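Local coordinates for hemolysin-related protein (Vibrio cholerae serotype O1, PDB 6MLT) that probably helps hold the biofilm matrix together or stick it to surfaces, as a secreted, metal-binding adhesin that joins a beta-propeller to a lectin-like beta-prism, at residues 355-360 against 368-373; 473-478 against 519-524. One frame throughout, in Å; residues are numbered along the deposited sequence.

Contact 1 (355-360 against 368-373)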
loop_
_atom_site.group_PDB
_atom_site.type_symbol
_atom_site.label_atom_id
_atom_site.label_comp_id
_atom_site.label_asym_id
_atom_site.label_seq_id
_atom_site.Cartn_x
_atom_site.Cartn_y
_atom_site.Cartn_z
ATOM N N ILE A 355 -14.489 -23.323 26.139
ATOM C CA ILE A 355 -14.139 -24.691 25.785
ATOM C C ILE A 355 -14.366 -25.563 27.007
ATOM O O ILE A 355 -13.906 -25.228 28.102
ATOM C CB ILE A 355 -12.678 -24.826 25.318
ATOM C CG1 ILE A 355 -12.310 -23.728 24.323
ATOM C CG2 ILE A 355 -12.460 -26.196 24.703
ATOM C CD1 ILE A 355 -11.495 -22.627 24.930
ATOM N N ASP A 356 -15.082 -26.668 26.819
ATOM C CA ASP A 356 -15.185 -27.728 27.812
ATOM C C ASP A 356 -14.224 -28.843 27.415
ATOM O O ASP A 356 -14.309 -29.370 26.299
ATOM C CB ASP A 356 -16.617 -28.257 27.903
ATOM C CG ASP A 356 -17.602 -27.201 28.371
ATOM O OD1 ASP A 356 -17.404 -26.648 29.471
ATOM O OD2 ASP A 356 -18.566 -26.911 27.634
ATOM N N VAL A 357 -13.313 -29.191 28.320
ATOM C CA VAL A 357 -12.306 -30.218 28.078
ATOM C C VAL A 357 -12.608 -31.403 28.978
ATOM O O VAL A 357 -12.728 -31.246 30.200
ATOM C CB VAL A 357 -10.885 -29.696 28.341
ATOM C CG1 VAL A 357 -9.849 -30.792 28.060
ATOM C CG2 VAL A 357 -10.611 -28.475 27.502
ATOM N N THR A 358 -12.724 -32.582 28.374
ATOM C CA THR A 358 -12.886 -33.837 29.094
ATOM C C THR A 358 -11.597 -34.627 28.942
ATOM O O THR A 358 -11.179 -34.928 27.818
ATOM C CB THR A 358 -14.079 -34.631 28.562
ATOM O OG1 THR A 358 -15.274 -33.860 28.717
ATOM C CG2 THR A 358 -14.237 -35.951 29.321
ATOM N N TYR A 359 -10.958 -34.940 30.065
ATOM C CA TYR A 359 -9.716 -35.696 30.061
ATOM C C TYR A 359 -9.801 -36.814 31.089
ATOM O O TYR A 359 -10.481 -36.694 32.114
ATOM C CB TYR A 359 -8.498 -34.792 30.346
ATOM C CG TYR A 359 -8.551 -34.047 31.655
ATOM C CD1 TYR A 359 -9.169 -32.804 31.748
ATOM C CD2 TYR A 359 -7.973 -34.579 32.797
ATOM C CE1 TYR A 359 -9.213 -32.116 32.951
ATOM C CE2 TYR A 359 -8.015 -33.899 34.005
ATOM C CZ TYR A 359 -8.634 -32.670 34.072
ATOM O OH TYR A 359 -8.670 -31.997 35.268
ATOM N N GLY A 360 -9.109 -37.910 30.797
ATOM C CA GLY A 360 -9.126 -39.047 31.692
ATOM C C GLY A 360 -8.593 -40.288 31.005
ATOM O O GLY A 360 -7.828 -40.203 30.039
ATOM N N TYR A 368 -4.039 -42.262 29.417
ATOM C CA TYR A 368 -4.625 -41.035 29.947
ATOM C C TYR A 368 -4.386 -39.882 28.980
ATOM O O TYR A 368 -3.244 -39.624 28.588
ATOM C CB TYR A 368 -4.023 -40.700 31.308
ATOM C CG TYR A 368 -4.399 -41.670 32.405
ATOM C CD1 TYR A 368 -3.648 -42.815 32.636
ATOM C CD2 TYR A 368 -5.497 -41.434 33.216
ATOM C CE1 TYR A 368 -3.987 -43.707 33.642
ATOM C CE2 TYR A 368 -5.842 -42.316 34.228
ATOM C CZ TYR A 368 -5.086 -43.449 34.432
ATOM O OH TYR A 368 -5.432 -44.325 35.437
ATOM N N GLY A 369 -5.450 -39.175 28.621
ATOM C CA GLY A 369 -5.285 -38.060 27.712
ATOM C C GLY A 369 -6.555 -37.251 27.566
ATOM O O GLY A 369 -7.497 -37.386 28.346
ATOM N N VAL A 370 -6.559 -36.395 26.549
ATOM C CA VAL A 370 -7.725 -35.574 26.242
ATOM C C VAL A 370 -8.687 -36.387 25.383
ATOM O O VAL A 370 -8.342 -36.815 24.275
ATOM C CB VAL A 370 -7.315 -34.270 25.541
ATOM C CG1 VAL A 370 -8.539 -33.465 25.133
ATOM C CG2 VAL A 370 -6.422 -33.445 26.465
ATOM N N LEU A 371 -9.900 -36.593 25.895
ATOM C CA LEU A 371 -10.916 -37.414 25.247
ATOM C C LEU A 371 -11.847 -36.581 24.382
ATOM O O LEU A 371 -12.263 -37.031 23.309
ATOM C CB LEU A 371 -11.728 -38.171 26.303
ATOM C CG LEU A 371 -10.895 -38.912 27.347
ATOM C CD1 LEU A 371 -11.791 -39.511 28.419
ATOM C CD2 LEU A 371 -10.039 -40.000 26.700
ATOM N N GLU A 372 -12.171 -35.368 24.820
ATOM C CA GLU A 372 -13.104 -34.534 24.080
ATOM C C GLU A 372 -12.855 -33.071 24.405
ATOM O O GLU A 372 -12.466 -32.721 25.523
ATOM C CB GLU A 372 -14.565 -34.897 24.398
ATOM C CG GLU A 372 -15.582 -34.169 23.515
ATOM C CD GLU A 372 -16.973 -34.167 24.090
ATOM O OE1 GLU A 372 -17.660 -35.205 24.002
ATOM O OE2 GLU A 372 -17.378 -33.117 24.633
ATOM N N MET A 373 -13.082 -32.222 23.405
ATOM C CA MET A 373 -13.178 -30.787 23.607
ATOM C C MET A 373 -14.451 -30.309 22.932
ATOM O O MET A 373 -14.758 -30.726 21.812
ATOM C CB MET A 373 -11.956 -30.050 23.045
ATOM C CG MET A 373 -10.655 -30.424 23.736
ATOM S SD MET A 373 -9.298 -29.359 23.228
ATOM C CE MET A 373 -9.179 -29.742 21.487
HETATM O O HOH W 1 -15.963 -31.777 27.046
#
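Thr358 meets two successive residues of the partner strand, Leu371 and Glu372, in a classic beta bulge. Its N-H points almost straight at Glu372 O (2.9 Å, 174° at the hydrogen), while its own carbonyl oxygen accepts from both Leu371 N at 2.8 Å and Glu372 N at 3.2 Å. Beyond the bulge, Gly360 and Gly369 exchange two backbone bonds, each 3.0 Å between N and O. Both glycines have extended torsions awkward for other residues, and here the chain turns the corner between faces of the prism.

On one face of the sheet the valines meet by their CG1 methyls: Val357 CG1, anti to its backbone N (chi1 -179°), lies 4.2 Å from Val370 CG1. Met373 CG comes equally near Val357 CG2. Val429 and Phe431 of strand 428-435 pack on the valines, and Met373, unbranched and bent at its end, reaches Ile329 of strand 326-330, as expected for the shared core of a beta-prism.

The other face is more polar. A water joins Thr358 OG1 (2.8 Å) to Glu372 OE2, to which it donates at 3.1 Å; its bond to Asp356 O is weak. Thr396 bonds Thr358 OG1 and Lys388 N donates to Glu372 OE1, holding the water's partners; the Asp356 carboxylate is salt-bridged through OD1 to Arg398 NE. The paired strands thus present an apolar face to the prism core and a more polar one, where the bound water and the Lys388 amide could help stabilise a negative charge on Glu372.

Contact 2 (473-478 against 519-524)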
loop_
_atom_site.group_PDB
_atom_site.type_symbol
_atom_site.label_atom_id
_atom_site.label_comp_id
_atom_site.label_asym_id
_atom_site.label_seq_id
_atom_site.Cartn_x
_atom_site.Cartn_y
_atom_site.Cartn_z
ATOM N N SER A 473 -6.343 25.605 -6.699
ATOM C CA SER A 473 -6.414 24.298 -7.347
ATOM C C SER A 473 -7.411 23.380 -6.656
ATOM O O SER A 473 -8.330 22.858 -7.297
ATOM C CB SER A 473 -5.023 23.656 -7.374
ATOM O OG SER A 473 -5.073 22.235 -7.437
ATOM N N GLY A 474 -7.240 23.178 -5.353
ATOM C CA GLY A 474 -8.047 22.212 -4.638
ATOM C C GLY A 474 -7.712 20.771 -4.944
ATOM O O GLY A 474 -8.486 19.881 -4.577
ATOM N N LYS A 475 -6.587 20.508 -5.613
ATOM C CA LYS A 475 -6.198 19.148 -5.964
ATOM C C LYS A 475 -4.813 18.764 -5.465
ATOM O O LYS A 475 -4.366 17.643 -5.735
ATOM C CB LYS A 475 -6.254 18.956 -7.488
ATOM C CG LYS A 475 -7.625 19.226 -8.112
ATOM C CD LYS A 475 -7.646 18.855 -9.596
ATOM C CE LYS A 475 -8.975 19.184 -10.258
ATOM N NZ LYS A 475 -9.261 20.645 -10.263
ATOM N N ILE A 476 -4.129 19.647 -4.731
ATOM C CA ILE A 476 -2.718 19.427 -4.437
ATOM C C ILE A 476 -2.527 18.101 -3.708
ATOM O O ILE A 476 -3.377 17.656 -2.925
ATOM C CB ILE A 476 -2.130 20.596 -3.628
ATOM C CG1 ILE A 476 -0.608 20.457 -3.475
ATOM C CG2 ILE A 476 -2.788 20.697 -2.246
ATOM C CD1 ILE A 476 0.170 20.538 -4.796
ATOM N N GLY A 477 -1.401 17.458 -3.981
ATOM C CA GLY A 477 -1.149 16.132 -3.467
ATOM C C GLY A 477 -0.467 16.127 -2.109
ATOM O O GLY A 477 -0.031 17.154 -1.593
ATOM N N VAL A 478 -0.397 14.924 -1.547
ATOM C CA VAL A 478 0.309 14.639 -0.308
ATOM C C VAL A 478 1.013 13.302 -0.492
ATOM O O VAL A 478 0.673 12.512 -1.375
ATOM C CB VAL A 478 -0.641 14.575 0.905
ATOM C CG1 VAL A 478 -1.296 15.931 1.144
ATOM C CG2 VAL A 478 -1.705 13.503 0.695
ATOM N N THR A 519 0.236 25.061 -7.888
ATOM C CA THR A 519 -0.353 23.804 -7.431
ATOM C C THR A 519 -1.289 23.207 -8.472
ATOM O O THR A 519 -2.161 23.882 -9.034
ATOM C CB THR A 519 -1.089 23.933 -6.083
ATOM O OG1 THR A 519 -2.294 24.690 -6.233
ATOM C CG2 THR A 519 -0.186 24.577 -5.033
ATOM N N LEU A 520 -1.052 21.928 -8.754
ATOM C CA LEU A 520 -1.994 21.084 -9.462
ATOM C C LEU A 520 -2.276 19.920 -8.534
ATOM O O LEU A 520 -3.028 20.069 -7.557
ATOM C CB LEU A 520 -1.423 20.677 -10.825
ATOM C CG LEU A 520 -1.337 21.786 -11.870
ATOM C CD1 LEU A 520 -0.527 21.285 -13.055
ATOM C CD2 LEU A 520 -2.726 22.223 -12.298
ATOM N N TRP A 521 -1.655 18.756 -8.755
ATOM C CA TRP A 521 -1.797 17.629 -7.841
ATOM C C TRP A 521 -0.450 16.971 -7.544
ATOM O O TRP A 521 -0.414 15.789 -7.179
ATOM C CB TRP A 521 -2.802 16.608 -8.408
ATOM C CG TRP A 521 -2.617 16.363 -9.867
ATOM C CD1 TRP A 521 -1.843 15.402 -10.450
ATOM C CD2 TRP A 521 -3.205 17.110 -10.938
ATOM N NE1 TRP A 521 -1.917 15.503 -11.819
ATOM C CE2 TRP A 521 -2.737 16.548 -12.144
ATOM C CE3 TRP A 521 -4.075 18.203 -10.995
ATOM C CZ2 TRP A 521 -3.106 17.042 -13.389
ATOM C CZ3 TRP A 521 -4.445 18.692 -12.240
ATOM C CH2 TRP A 521 -3.962 18.108 -13.417
ATOM N N GLU A 522 0.651 17.707 -7.675
ATOM C CA GLU A 522 1.969 17.171 -7.371
ATOM C C GLU A 522 2.114 16.945 -5.867
ATOM O O GLU A 522 1.327 17.451 -5.065
ATOM C CB GLU A 522 3.057 18.121 -7.883
ATOM C CG GLU A 522 3.274 19.405 -7.055
ATOM C CD GLU A 522 2.400 20.605 -7.461
ATOM O OE1 GLU A 522 1.296 20.426 -8.037
ATOM O OE2 GLU A 522 2.830 21.748 -7.166
ATOM N N TYR A 523 3.129 16.172 -5.487
ATOM C CA TYR A 523 3.462 16.003 -4.081
ATOM C C TYR A 523 4.968 15.838 -3.948
ATOM O O TYR A 523 5.652 15.509 -4.924
ATOM C CB TYR A 523 2.727 14.803 -3.457
ATOM C CG TYR A 523 2.829 13.505 -4.236
ATOM C CD1 TYR A 523 4.011 12.783 -4.266
ATOM C CD2 TYR A 523 1.739 12.997 -4.930
ATOM C CE1 TYR A 523 4.117 11.592 -4.987
ATOM C CE2 TYR A 523 1.831 11.794 -5.649
ATOM C CZ TYR A 523 3.029 11.105 -5.665
ATOM O OH TYR A 523 3.145 9.919 -6.355
ATOM N N PRO A 524 5.518 16.069 -2.760
ATOM C CA PRO A 524 6.936 15.772 -2.539
ATOM C C PRO A 524 7.149 14.273 -2.402
ATOM O O PRO A 524 6.239 13.520 -2.043
ATOM C CB PRO A 524 7.264 16.498 -1.224
ATOM C CG PRO A 524 6.036 17.305 -0.880
ATOM C CD PRO A 524 4.889 16.638 -1.563
#
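Ser473 and Ile476 carry the close side of this contact, pressing on Thr519, Leu520 and Glu522. Ser473 OG, placed anti to its backbone N (chi1 155°), donates to Leu520 O at 3.0 Å and at the same time accepts from Lys475 N at 2.9 Å. The second bond makes an ST turn, a job for which a short hydroxyl side chain is well suited. The delta methyl of Ile476 is wedged against Glu522, with CD1 3.4 Å from OE1, and on another flank meets Thr519 CB. The carboxylate is held in turn: OE1 accepts from Leu520 N (2.9 Å, 168° at the hydrogen) through its syn lone pair, and OE2 is bonded to Ser517, which leaves the Ile476 methyl resting on a fixed group. Thr519 OG1 is likewise tied to Asp470.

Gly477 N bonds to Glu522 O at 2.9 Å; a side chain on this glycine would collide with the carbonyls of Trp521 and Glu522. Both segments are connections of the beta-propeller, each leading from the last strand of one four-stranded blade into the first strand of the next, 478-481 and 525-527, so the contact joins neighbouring blades. Further along, Tyr523 CB packs over the Gly477-Val478 peptide, and its hydroxyl is bonded to Tyr576.

Packing is looser at the partly exposed Lys475 and Leu520. The Lys475 chain runs alongside Trp521, its CD 3.9 Å from CE3, before the ammonium end leads away from the partner segment; a long aliphatic stem can run beside an indole while carrying its charge onward. Leu520 CB sits above one face of that indole toward its rim, and its side chain turns from 473-478 toward Met32 and Arg97.

The two contacts belong to separate parts of the molecule, with centres about 63 Å apart and nearest atoms about 45 Å apart. Contact 1 lies in the beta-prism, about 45 Å from the centre of the chain, whereas contact 2 lies in the propeller, about 20 Å from that centre and on the opposite side. The prism is inserted into the propeller sequence between strands 277-279 and 443-448 of one blade, so contact 1 closes before contact 2 opens. Neither touches a calcium or sodium site. A glycerol, probably from the crystallisation liquor, lies about 4 Å from the Tyr368 side chain in contact 1.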